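Long-range contacts in ribokinase (Thermotoga maritima, PDB 1VM7), which probably phosphorylates D-ribose at O-5 with ATP and magnesium, giving D-ribose 5-phosphate, as a homodimeric kinase of the PfkB family: residues N24-T35 / T103-K112; A55-E66 / A294-V304. One frame throughout, in Å; residues are numbered along the deposited sequence.

Contact 1: N24-T35 / T103-K112; sequences NIDIVLKVDHFT and TGRAFIEVDK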
loop_
_atom_site.group_PDB
_atom_site.type_symbol
_atom_site.label_atom_id
_atom_site.label_comp_id
_atom_site.label_asym_id
_atom_site.label_seq_id
_atom_site.Cartn_x
_atom_site.Cartn_y
_atom_site.Cartn_z
ATOM N N ASN A 24 -11.854 5.985 1.055
ATOM C CA ASN A 24 -10.548 5.357 1.284
ATOM C C ASN A 24 -10.495 4.069 0.473
ATOM O O ASN A 24 -11.527 3.394 0.285
ATOM C CB ASN A 24 -10.463 5.043 2.785
ATOM C CG ASN A 24 -9.116 4.531 3.224
ATOM O OD1 ASN A 24 -8.127 5.297 3.326
ATOM N ND2 ASN A 24 -9.064 3.221 3.549
ATOM N N ILE A 25 -9.312 3.728 -0.008
ATOM C CA ILE A 25 -9.022 2.406 -0.519
ATOM C C ILE A 25 -8.358 1.671 0.611
ATOM O O ILE A 25 -7.358 2.160 1.129
ATOM C CB ILE A 25 -7.979 2.483 -1.647
ATOM C CG1 ILE A 25 -8.458 3.447 -2.728
ATOM C CG2 ILE A 25 -7.717 1.114 -2.241
ATOM C CD1 ILE A 25 -9.782 3.074 -3.349
ATOM N N ASP A 26 -8.878 0.495 0.970
ATOM C CA ASP A 26 -8.213 -0.348 1.969
ATOM C C ASP A 26 -7.371 -1.388 1.259
ATOM O O ASP A 26 -7.901 -2.232 0.523
ATOM C CB ASP A 26 -9.236 -1.008 2.880
ATOM C CG ASP A 26 -9.886 -0.022 3.809
ATOM O OD1 ASP A 26 -9.209 0.914 4.218
ATOM O OD2 ASP A 26 -11.055 -0.197 4.161
ATOM N N ILE A 27 -6.063 -1.317 1.492
ATOM C CA ILE A 27 -5.098 -2.198 0.847
ATOM C C ILE A 27 -4.654 -3.229 1.870
ATOM O O ILE A 27 -3.924 -2.904 2.815
ATOM C CB ILE A 27 -3.888 -1.407 0.245
ATOM C CG1 ILE A 27 -4.385 -0.416 -0.812
ATOM C CG2 ILE A 27 -2.858 -2.343 -0.378
ATOM C CD1 ILE A 27 -3.477 0.755 -0.990
ATOM N N VAL A 28 -5.123 -4.478 1.698
ATOM C CA VAL A 28 -4.905 -5.484 2.709
ATOM C C VAL A 28 -3.750 -6.337 2.243
ATOM O O VAL A 28 -3.818 -6.988 1.194
ATOM C CB VAL A 28 -6.159 -6.347 2.963
ATOM C CG1 VAL A 28 -5.876 -7.411 4.032
ATOM C CG2 VAL A 28 -7.324 -5.455 3.394
ATOM N N LEU A 29 -2.677 -6.314 3.020
ATOM C CA LEU A 29 -1.514 -7.124 2.710
ATOM C C LEU A 29 -1.468 -8.280 3.722
ATOM O O LEU A 29 -1.220 -8.087 4.893
ATOM C CB LEU A 29 -0.245 -6.288 2.764
ATOM C CG LEU A 29 -0.325 -5.072 1.847
ATOM C CD1 LEU A 29 0.599 -3.997 2.318
ATOM C CD2 LEU A 29 -0.073 -5.500 0.413
ATOM N N LYS A 30 -1.722 -9.474 3.224
ATOM C CA LYS A 30 -1.704 -10.697 3.993
ATOM C C LYS A 30 -0.260 -11.198 4.079
ATOM O O LYS A 30 0.377 -11.429 3.049
ATOM C CB LYS A 30 -2.555 -11.698 3.231
ATOM C CG LYS A 30 -3.075 -12.840 3.991
ATOM C CD LYS A 30 -4.399 -13.299 3.388
ATOM C CE LYS A 30 -5.591 -12.485 3.945
ATOM N NZ LYS A 30 -5.689 -11.088 3.454
ATOM N N VAL A 31 0.240 -11.345 5.308
ATOM C CA VAL A 31 1.611 -11.804 5.566
ATOM C C VAL A 31 1.622 -12.932 6.581
ATOM O O VAL A 31 0.664 -13.145 7.317
ATOM C CB VAL A 31 2.551 -10.666 6.070
ATOM C CG1 VAL A 31 2.779 -9.650 4.997
ATOM C CG2 VAL A 31 1.998 -9.995 7.333
ATOM N N ASP A 32 2.726 -13.662 6.622
ATOM C CA ASP A 32 2.881 -14.737 7.601
ATOM C C ASP A 32 2.949 -14.165 9.024
ATOM O O ASP A 32 2.235 -14.577 9.934
ATOM C CB ASP A 32 4.143 -15.529 7.300
ATOM C CG ASP A 32 4.433 -16.567 8.340
ATOM O OD1 ASP A 32 3.748 -17.611 8.354
ATOM O OD2 ASP A 32 5.340 -16.314 9.166
ATOM N N HIS A 33 3.805 -13.181 9.192
ATOM C CA HIS A 33 4.053 -12.608 10.499
ATOM C C HIS A 33 4.188 -11.119 10.270
ATOM O O HIS A 33 4.401 -10.670 9.119
ATOM C CB HIS A 33 5.335 -13.224 11.109
ATOM C CG HIS A 33 6.524 -13.149 10.197
ATOM N ND1 HIS A 33 6.855 -14.158 9.319
ATOM C CD2 HIS A 33 7.421 -12.157 9.990
ATOM C CE1 HIS A 33 7.914 -13.795 8.613
ATOM N NE2 HIS A 33 8.282 -12.584 9.007
ATOM N N PHE A 34 4.020 -10.342 11.326
ATOM C CA PHE A 34 4.213 -8.918 11.193
ATOM C C PHE A 34 5.656 -8.667 10.776
ATOM O O PHE A 34 6.599 -9.154 11.413
ATOM C CB PHE A 34 3.874 -8.176 12.490
ATOM C CG PHE A 34 2.388 -8.010 12.722
ATOM C CD1 PHE A 34 1.618 -7.283 11.839
ATOM C CD2 PHE A 34 1.770 -8.586 13.834
ATOM C CE1 PHE A 34 0.258 -7.131 12.038
ATOM C CE2 PHE A 34 0.427 -8.425 14.048
ATOM C CZ PHE A 34 -0.336 -7.697 13.140
ATOM N N THR A 35 5.825 -7.871 9.732
ATOM C CA THR A 35 7.147 -7.527 9.253
ATOM C C THR A 35 7.928 -6.766 10.336
ATOM O O THR A 35 7.447 -5.795 10.921
ATOM C CB THR A 35 7.105 -6.734 7.940
ATOM O OG1 THR A 35 6.156 -7.327 7.048
ATOM C CG2 THR A 35 8.500 -6.703 7.249
ATOM N N THR A 103 -5.830 9.594 -3.829
ATOM C CA THR A 103 -7.020 9.173 -3.145
ATOM C C THR A 103 -6.570 8.624 -1.800
ATOM O O THR A 103 -5.530 7.996 -1.728
ATOM C CB THR A 103 -7.765 8.051 -3.968
ATOM O OG1 THR A 103 -8.123 8.541 -5.271
ATOM C CG2 THR A 103 -9.019 7.559 -3.245
ATOM N N GLY A 104 -7.344 8.845 -0.742
ATOM C CA GLY A 104 -7.005 8.356 0.591
ATOM C C GLY A 104 -6.888 6.837 0.546
ATOM O O GLY A 104 -7.629 6.144 -0.226
ATOM N N ARG A 105 -5.937 6.330 1.309
ATOM C CA ARG A 105 -5.656 4.901 1.356
ATOM C C ARG A 105 -5.221 4.443 2.737
ATOM O O ARG A 105 -4.733 5.235 3.542
ATOM C CB ARG A 105 -4.673 4.510 0.273
ATOM C CG ARG A 105 -3.293 5.078 0.299
ATOM C CD ARG A 105 -2.708 4.944 -1.089
ATOM N NE ARG A 105 -3.502 5.731 -2.011
ATOM C CZ ARG A 105 -3.402 5.753 -3.339
ATOM N NH1 ARG A 105 -2.504 5.032 -3.996
ATOM N NH2 ARG A 105 -4.226 6.531 -4.019
ATOM N N ALA A 106 -5.501 3.205 3.044
ATOM C CA ALA A 106 -5.069 2.618 4.308
ATOM C C ALA A 106 -4.341 1.333 3.941
ATOM O O ALA A 106 -4.810 0.532 3.106
ATOM C CB ALA A 106 -6.227 2.357 5.211
ATOM N N PHE A 107 -3.165 1.167 4.525
ATOM C CA PHE A 107 -2.323 -0.003 4.273
ATOM C C PHE A 107 -2.400 -0.903 5.488
ATOM O O PHE A 107 -1.883 -0.557 6.564
ATOM C CB PHE A 107 -0.892 0.419 4.051
ATOM C CG PHE A 107 -0.728 1.337 2.896
ATOM C CD1 PHE A 107 -0.849 2.712 3.064
ATOM C CD2 PHE A 107 -0.480 0.843 1.635
ATOM C CE1 PHE A 107 -0.688 3.562 1.989
ATOM C CE2 PHE A 107 -0.297 1.715 0.556
ATOM C CZ PHE A 107 -0.407 3.058 0.737
ATOM N N ILE A 108 -3.061 -2.040 5.305
ATOM C CA ILE A 108 -3.459 -2.896 6.400
ATOM C C ILE A 108 -2.643 -4.174 6.299
ATOM O O ILE A 108 -2.794 -4.954 5.362
ATOM C CB ILE A 108 -4.977 -3.233 6.360
ATOM C CG1 ILE A 108 -5.834 -1.963 6.317
ATOM C CG2 ILE A 108 -5.361 -4.149 7.569
ATOM C CD1 ILE A 108 -7.261 -2.170 5.846
ATOM N N GLU A 109 -1.753 -4.380 7.259
ATOM C CA GLU A 109 -0.928 -5.600 7.294
ATOM C C GLU A 109 -1.587 -6.565 8.235
ATOM O O GLU A 109 -1.775 -6.228 9.375
ATOM C CB GLU A 109 0.499 -5.264 7.733
ATOM C CG GLU A 109 1.449 -6.455 7.824
ATOM C CD GLU A 109 2.907 -6.062 8.155
ATOM O OE1 GLU A 109 3.222 -4.853 8.317
ATOM O OE2 GLU A 109 3.744 -6.982 8.230
ATOM N N VAL A 110 -1.978 -7.750 7.730
ATOM C CA VAL A 110 -2.665 -8.774 8.490
ATOM C C VAL A 110 -1.820 -10.048 8.537
ATOM O O VAL A 110 -1.476 -10.608 7.498
ATOM C CB VAL A 110 -4.049 -9.178 7.864
ATOM C CG1 VAL A 110 -4.867 -9.893 8.877
ATOM C CG2 VAL A 110 -4.825 -7.999 7.424
ATOM N N ASP A 111 -1.481 -10.510 9.738
ATOM C CA ASP A 111 -0.672 -11.732 9.856
ATOM C C ASP A 111 -1.544 -12.993 9.796
ATOM O O ASP A 111 -2.745 -12.921 9.559
ATOM C CB ASP A 111 0.318 -11.682 11.043
ATOM C CG ASP A 111 -0.330 -11.933 12.415
ATOM O OD1 ASP A 111 -1.540 -12.170 12.501
ATOM O OD2 ASP A 111 0.418 -11.918 13.420
ATOM N N LYS A 112 -0.944 -14.160 9.957
ATOM C CA LYS A 112 -1.703 -15.423 9.797
ATOM C C LYS A 112 -2.746 -15.661 10.895
ATOM O O LYS A 112 -3.627 -16.539 10.755
ATOM C CB LYS A 112 -0.754 -16.620 9.745
ATOM C CG LYS A 112 0.097 -16.830 10.988
ATOM C CD LYS A 112 0.908 -18.143 10.912
ATOM C CE LYS A 112 1.774 -18.356 12.167
ATOM N NZ LYS A 112 2.065 -19.814 12.474
HETATM O O HOH W 1 3.150 -11.842 13.487
#
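Glu109 OE2 is gripped twice by Thr35: the backbone N of Thr35 donates to it at 2.7 Å, nearly straight at 171°, and Thr35 OG1 lies 2.7 Å from the same Glu109 OE2. The two donors come from opposite faces of the carboxylate plane. Glu109 reaches them because its chain is fully extended, with CG anti to the backbone N (chi1 179°), passing Val31 CG2 at 3.6 Å from Glu109 CG. Replacing Glu109 by alanine would probably leave Thr35 N without its acceptor and the turn after the strand less firmly fixed, and cost Arg117 its salt bridge to Glu109 OE1. The ring of Phe34 meets the carbonyl oxygen of Glu109 at its edge, CE1 3.5 Å from that O, and has Asp111 CG over one face; a water links Phe34 N to Asp111 OD2, while Asp111 OD1 is hydrogen-bonded to Thr113 OG1. Ahead of this turn in the chain, strands 24-30 and 105-110 run parallel, 16° apart, and are joined by an alternating ladder from Ile25 N to Gly104 O up to Val31 N to Val110 O. On one face Ile27 CD1 touches Phe107 CE2 at 3.7 Å, the two side chains pointing the same way; on the other Val28 CG1 meets Val110 CG2 at 3.6 Å, and Ile108 CD1 packs on Asp26 CB. This pair forms the middle of a four-stranded sheet, the lid of ribokinase-family enzymes, between strands 40-51 and 116-121. Tyr80 of helix 79-90 packs against Ile25 and Arg105, while Leu29 and Phe107 pack on Phe107 and Leu29 of the second subunit.

Contact 2: A55-E66 / A294-V304; sequences ANQAVTVAKIGE and AQSSIPAREEV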
loop_
_atom_site.group_PDB
_atom_site.type_symbol
_atom_site.label_atom_id
_atom_site.label_comp_id
_atom_site.label_asym_id
_atom_site.label_seq_id
_atom_site.Cartn_x
_atom_site.Cartn_y
_atom_site.Cartn_z
ATOM N N ALA A 55 -18.076 6.825 2.628
ATOM C CA ALA A 55 -18.476 6.032 1.473
ATOM C C ALA A 55 -19.299 4.838 1.852
ATOM O O ALA A 55 -20.238 4.456 1.155
ATOM C CB ALA A 55 -17.249 5.570 0.707
ATOM N N ASN A 56 -18.913 4.201 2.949
ATOM C CA ASN A 56 -19.644 3.053 3.409
ATOM C C ASN A 56 -21.077 3.442 3.714
ATOM O O ASN A 56 -22.015 2.700 3.395
ATOM C CB ASN A 56 -19.001 2.403 4.639
ATOM C CG ASN A 56 -17.678 1.794 4.350
ATOM O OD1 ASN A 56 -17.274 1.643 3.180
ATOM N ND2 ASN A 56 -16.961 1.443 5.420
ATOM N N GLN A 57 -21.254 4.620 4.284
ATOM C CA GLN A 57 -22.593 5.108 4.584
ATOM C C GLN A 57 -23.356 5.549 3.346
ATOM O O GLN A 57 -24.540 5.273 3.209
ATOM C CB GLN A 57 -22.502 6.203 5.640
ATOM C CG GLN A 57 -22.056 5.631 6.957
ATOM C CD GLN A 57 -21.810 6.650 8.018
ATOM O OE1 GLN A 57 -22.235 7.794 7.907
ATOM N NE2 GLN A 57 -21.114 6.246 9.063
ATOM N N ALA A 58 -22.694 6.249 2.440
ATOM C CA ALA A 58 -23.324 6.635 1.173
ATOM C C ALA A 58 -23.759 5.405 0.372
ATOM O O ALA A 58 -24.868 5.351 -0.176
ATOM C CB ALA A 58 -22.395 7.438 0.372
ATOM N N VAL A 59 -22.875 4.429 0.278
ATOM C CA VAL A 59 -23.176 3.179 -0.448
ATOM C C VAL A 59 -24.343 2.442 0.222
ATOM O O VAL A 59 -25.167 1.811 -0.455
ATOM C CB VAL A 59 -21.928 2.264 -0.534
ATOM C CG1 VAL A 59 -22.281 0.865 -1.089
ATOM C CG2 VAL A 59 -20.872 2.887 -1.384
ATOM N N THR A 60 -24.405 2.526 1.555
ATOM C CA THR A 60 -25.527 1.974 2.280
ATOM C C THR A 60 -26.814 2.716 1.893
ATOM O O THR A 60 -27.813 2.086 1.565
ATOM C CB THR A 60 -25.273 1.963 3.830
ATOM O OG1 THR A 60 -24.097 1.183 4.121
ATOM C CG2 THR A 60 -26.416 1.378 4.542
ATOM N N VAL A 61 -26.769 4.041 1.922
ATOM C CA VAL A 61 -27.920 4.845 1.593
ATOM C C VAL A 61 -28.433 4.500 0.196
ATOM O O VAL A 61 -29.623 4.196 0.046
ATOM C CB VAL A 61 -27.589 6.339 1.750
ATOM C CG1 VAL A 61 -28.656 7.192 1.084
ATOM C CG2 VAL A 61 -27.424 6.694 3.275
ATOM N N ALA A 62 -27.523 4.479 -0.782
ATOM C CA ALA A 62 -27.842 4.209 -2.169
ATOM C C ALA A 62 -28.446 2.830 -2.326
ATOM O O ALA A 62 -29.514 2.675 -2.924
ATOM C CB ALA A 62 -26.584 4.363 -3.060
ATOM N N LYS A 63 -27.817 1.834 -1.715
ATOM C CA LYS A 63 -28.241 0.450 -1.908
ATOM C C LYS A 63 -29.523 0.118 -1.151
ATOM O O LYS A 63 -30.393 -0.581 -1.669
ATOM C CB LYS A 63 -27.091 -0.475 -1.515
ATOM C CG LYS A 63 -27.188 -1.891 -2.074
ATOM C CD LYS A 63 -25.864 -2.635 -1.914
ATOM C CE LYS A 63 -26.070 -4.119 -2.269
ATOM N NZ LYS A 63 -24.917 -4.935 -1.735
ATOM N N ILE A 64 -29.680 0.659 0.050
ATOM C CA ILE A 64 -30.865 0.352 0.844
ATOM C C ILE A 64 -32.008 1.320 0.555
ATOM O O ILE A 64 -33.175 0.920 0.580
ATOM C CB ILE A 64 -30.494 0.281 2.326
ATOM C CG1 ILE A 64 -29.417 -0.821 2.474
ATOM C CG2 ILE A 64 -31.721 0.026 3.191
ATOM C CD1 ILE A 64 -29.007 -1.109 3.866
ATOM N N GLY A 65 -31.664 2.576 0.279
ATOM C CA GLY A 65 -32.644 3.599 -0.076
ATOM C C GLY A 65 -33.148 3.495 -1.496
ATOM O O GLY A 65 -34.261 3.913 -1.798
ATOM N N GLU A 66 -32.301 2.973 -2.375
ATOM C CA GLU A 66 -32.633 2.755 -3.786
ATOM C C GLU A 66 -32.929 4.045 -4.561
ATOM O O GLU A 66 -33.534 4.024 -5.622
ATOM C CB GLU A 66 -33.783 1.742 -3.909
ATOM C CG GLU A 66 -33.347 0.333 -3.565
ATOM C CD GLU A 66 -34.438 -0.696 -3.762
ATOM O OE1 GLU A 66 -35.638 -0.420 -3.479
ATOM O OE2 GLU A 66 -34.073 -1.814 -4.192
ATOM N N ALA A 294 -16.392 -4.780 4.078
ATOM C CA ALA A 294 -17.026 -3.526 4.360
ATOM C C ALA A 294 -18.201 -3.351 3.399
ATOM O O ALA A 294 -19.313 -3.789 3.688
ATOM C CB ALA A 294 -16.002 -2.357 4.251
ATOM N N GLN A 295 -17.968 -2.731 2.252
ATOM C CA GLN A 295 -19.075 -2.411 1.343
ATOM C C GLN A 295 -19.677 -3.648 0.726
ATOM O O GLN A 295 -20.882 -3.699 0.405
ATOM C CB GLN A 295 -18.651 -1.430 0.253
ATOM C CG GLN A 295 -18.256 -0.078 0.839
ATOM C CD GLN A 295 -17.837 0.903 -0.191
ATOM O OE1 GLN A 295 -18.008 0.666 -1.399
ATOM N NE2 GLN A 295 -17.275 2.050 0.260
ATOM N N SER A 296 -18.858 -4.669 0.579
ATOM C CA SER A 296 -19.377 -5.932 0.109
ATOM C C SER A 296 -20.412 -6.566 1.076
ATOM O O SER A 296 -21.167 -7.407 0.650
ATOM C CB SER A 296 -18.233 -6.917 -0.184
ATOM O OG SER A 296 -17.643 -7.373 1.014
ATOM N N SER A 297 -20.453 -6.168 2.347
ATOM C CA SER A 297 -21.431 -6.733 3.287
ATOM C C SER A 297 -22.796 -6.041 3.282
ATOM O O SER A 297 -23.699 -6.470 3.991
ATOM C CB SER A 297 -20.910 -6.652 4.724
ATOM O OG SER A 297 -20.908 -5.280 5.121
ATOM N N ILE A 298 -22.894 -4.910 2.598
ATOM C CA ILE A 298 -24.070 -4.056 2.692
ATOM C C ILE A 298 -25.249 -4.775 2.044
ATOM O O ILE A 298 -25.180 -5.134 0.879
ATOM C CB ILE A 298 -23.824 -2.694 2.016
ATOM C CG1 ILE A 298 -22.748 -1.944 2.797
ATOM C CG2 ILE A 298 -25.124 -1.895 1.964
ATOM C CD1 ILE A 298 -22.163 -0.693 2.149
ATOM N N PRO A 299 -26.330 -5.050 2.808
ATOM C CA PRO A 299 -27.387 -5.722 2.108
ATOM C C PRO A 299 -28.177 -4.830 1.114
ATOM O O PRO A 299 -28.162 -3.606 1.161
ATOM C CB PRO A 299 -28.306 -6.205 3.242
ATOM C CG PRO A 299 -28.135 -5.196 4.249
ATOM C CD PRO A 299 -26.690 -4.843 4.218
ATOM N N ALA A 300 -28.842 -5.483 0.192
ATOM C CA ALA A 300 -29.774 -4.794 -0.670
ATOM C C ALA A 300 -31.104 -4.653 0.096
ATOM O O ALA A 300 -31.399 -5.431 1.013
ATOM C CB ALA A 300 -29.968 -5.572 -1.964
ATOM N N ARG A 301 -31.874 -3.635 -0.271
ATOM C CA ARG A 301 -33.139 -3.338 0.366
ATOM C C ARG A 301 -34.039 -4.573 0.523
ATOM O O ARG A 301 -34.586 -4.811 1.588
ATOM C CB ARG A 301 -33.876 -2.257 -0.432
ATOM C CG ARG A 301 -35.206 -1.843 0.176
ATOM C CD ARG A 301 -35.080 -1.597 1.681
ATOM N NE ARG A 301 -36.295 -0.972 2.176
ATOM C CZ ARG A 301 -36.542 0.330 2.163
ATOM N NH1 ARG A 301 -35.659 1.179 1.678
ATOM N NH2 ARG A 301 -37.691 0.777 2.642
ATOM N N GLU A 302 -34.167 -5.366 -0.532
ATOM C CA GLU A 302 -34.958 -6.590 -0.466
ATOM C C GLU A 302 -34.466 -7.544 0.631
ATOM O O GLU A 302 -35.271 -8.179 1.310
ATOM C CB GLU A 302 -35.033 -7.291 -1.840
ATOM C CG GLU A 302 -33.664 -7.562 -2.513
ATOM C CD GLU A 302 -33.216 -6.515 -3.580
ATOM O OE1 GLU A 302 -33.090 -5.290 -3.256
ATOM O OE2 GLU A 302 -32.948 -6.948 -4.741
ATOM N N GLU A 303 -33.153 -7.609 0.842
ATOM C CA GLU A 303 -32.632 -8.445 1.903
ATOM C C GLU A 303 -33.102 -7.945 3.269
ATOM O O GLU A 303 -33.557 -8.757 4.067
ATOM C CB GLU A 303 -31.122 -8.593 1.763
ATOM C CG GLU A 303 -30.810 -9.370 0.475
ATOM C CD GLU A 303 -29.341 -9.497 0.186
ATOM O OE1 GLU A 303 -28.671 -8.449 0.027
ATOM O OE2 GLU A 303 -28.869 -10.658 0.094
ATOM N N VAL A 304 -33.024 -6.629 3.492
ATOM C CA VAL A 304 -33.429 -6.008 4.754
ATOM C C VAL A 304 -34.920 -6.266 5.001
ATOM O O VAL A 304 -35.320 -6.609 6.104
ATOM C CB VAL A 304 -33.139 -4.483 4.765
ATOM C CG1 VAL A 304 -33.471 -3.892 6.144
ATOM C CG2 VAL A 304 -31.650 -4.195 4.390
HETATM O O HOH W 2 -22.529 -4.356 -1.519
#
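Helix 53-65 is flanked by an irregular segment, 294-304, that follows it in the same general direction: CA atoms pair as Asn56 with Gln295, Thr60 with Ile298 and, closest at 4.4 Å, Ile64 with Arg301. A 3-10 turn at 295-297 gives way to an extended piece through Pro299, and Ala300 sits at the N-cap position of helix 301-309, its backbone N bonded to Glu303 OE1. Gln295, its chain extended beyond CG, donates NE2 to Asn56 OD1 at 2.9 Å; the donor lies in the side-chain carbonyl plane of Asn56, although the two amide planes stand 89° apart. Ile298 points at the helix and sets its CD1 against Val59 CG1 (3.6 Å) and Thr60 OG1, a hydroxyl already hydrogen-bonded to the backbone O of Asn56. Lys63 stretches out alongside, and its NZ donates to Ile298 O at 2.6 Å while a water joins the same NZ to Gln295 O. At the helix end, Arg301 bends at chi2 (46°), which brings NH1 to Ile64 O at 2.7 Å; that oxygen lies exactly in the guanidinium plane, at its edge. Glu270 and Glu305 hold the other nitrogens of Arg301, NH2 and NE respectively. Ile64 CD1 fills the corner between Pro299 CG and Val304 CG2, the latter 4.1 Å away. Asn56 ND2 is bonded to OD2 of Asp258, the predicted proton acceptor. The N-terminal end of helix 53-65 thus belongs to the predicted ribose site of the ribokinase-like fold, and Ser297 on the facing segment is a predicted potassium ligand.

Contact 1 lies in the small sheet that forms the lid, whereas contact 2 is in the main domain, and their centres are 24 Å apart. Their nearest atoms come within about 5 Å without touching. What joins them is the predicted ribose site: Asn24, Ile25 and Asp26 enter it from the start of the first lid strand, and Ala55 and Asn56 from the helix. The side chain of Asn24 is about 4 Å from Gly52, just ahead of that helix, and about 6 Å from that of Glu149. The segments alternate along the chain: 24-35, 55-66, 103-112, 294-304.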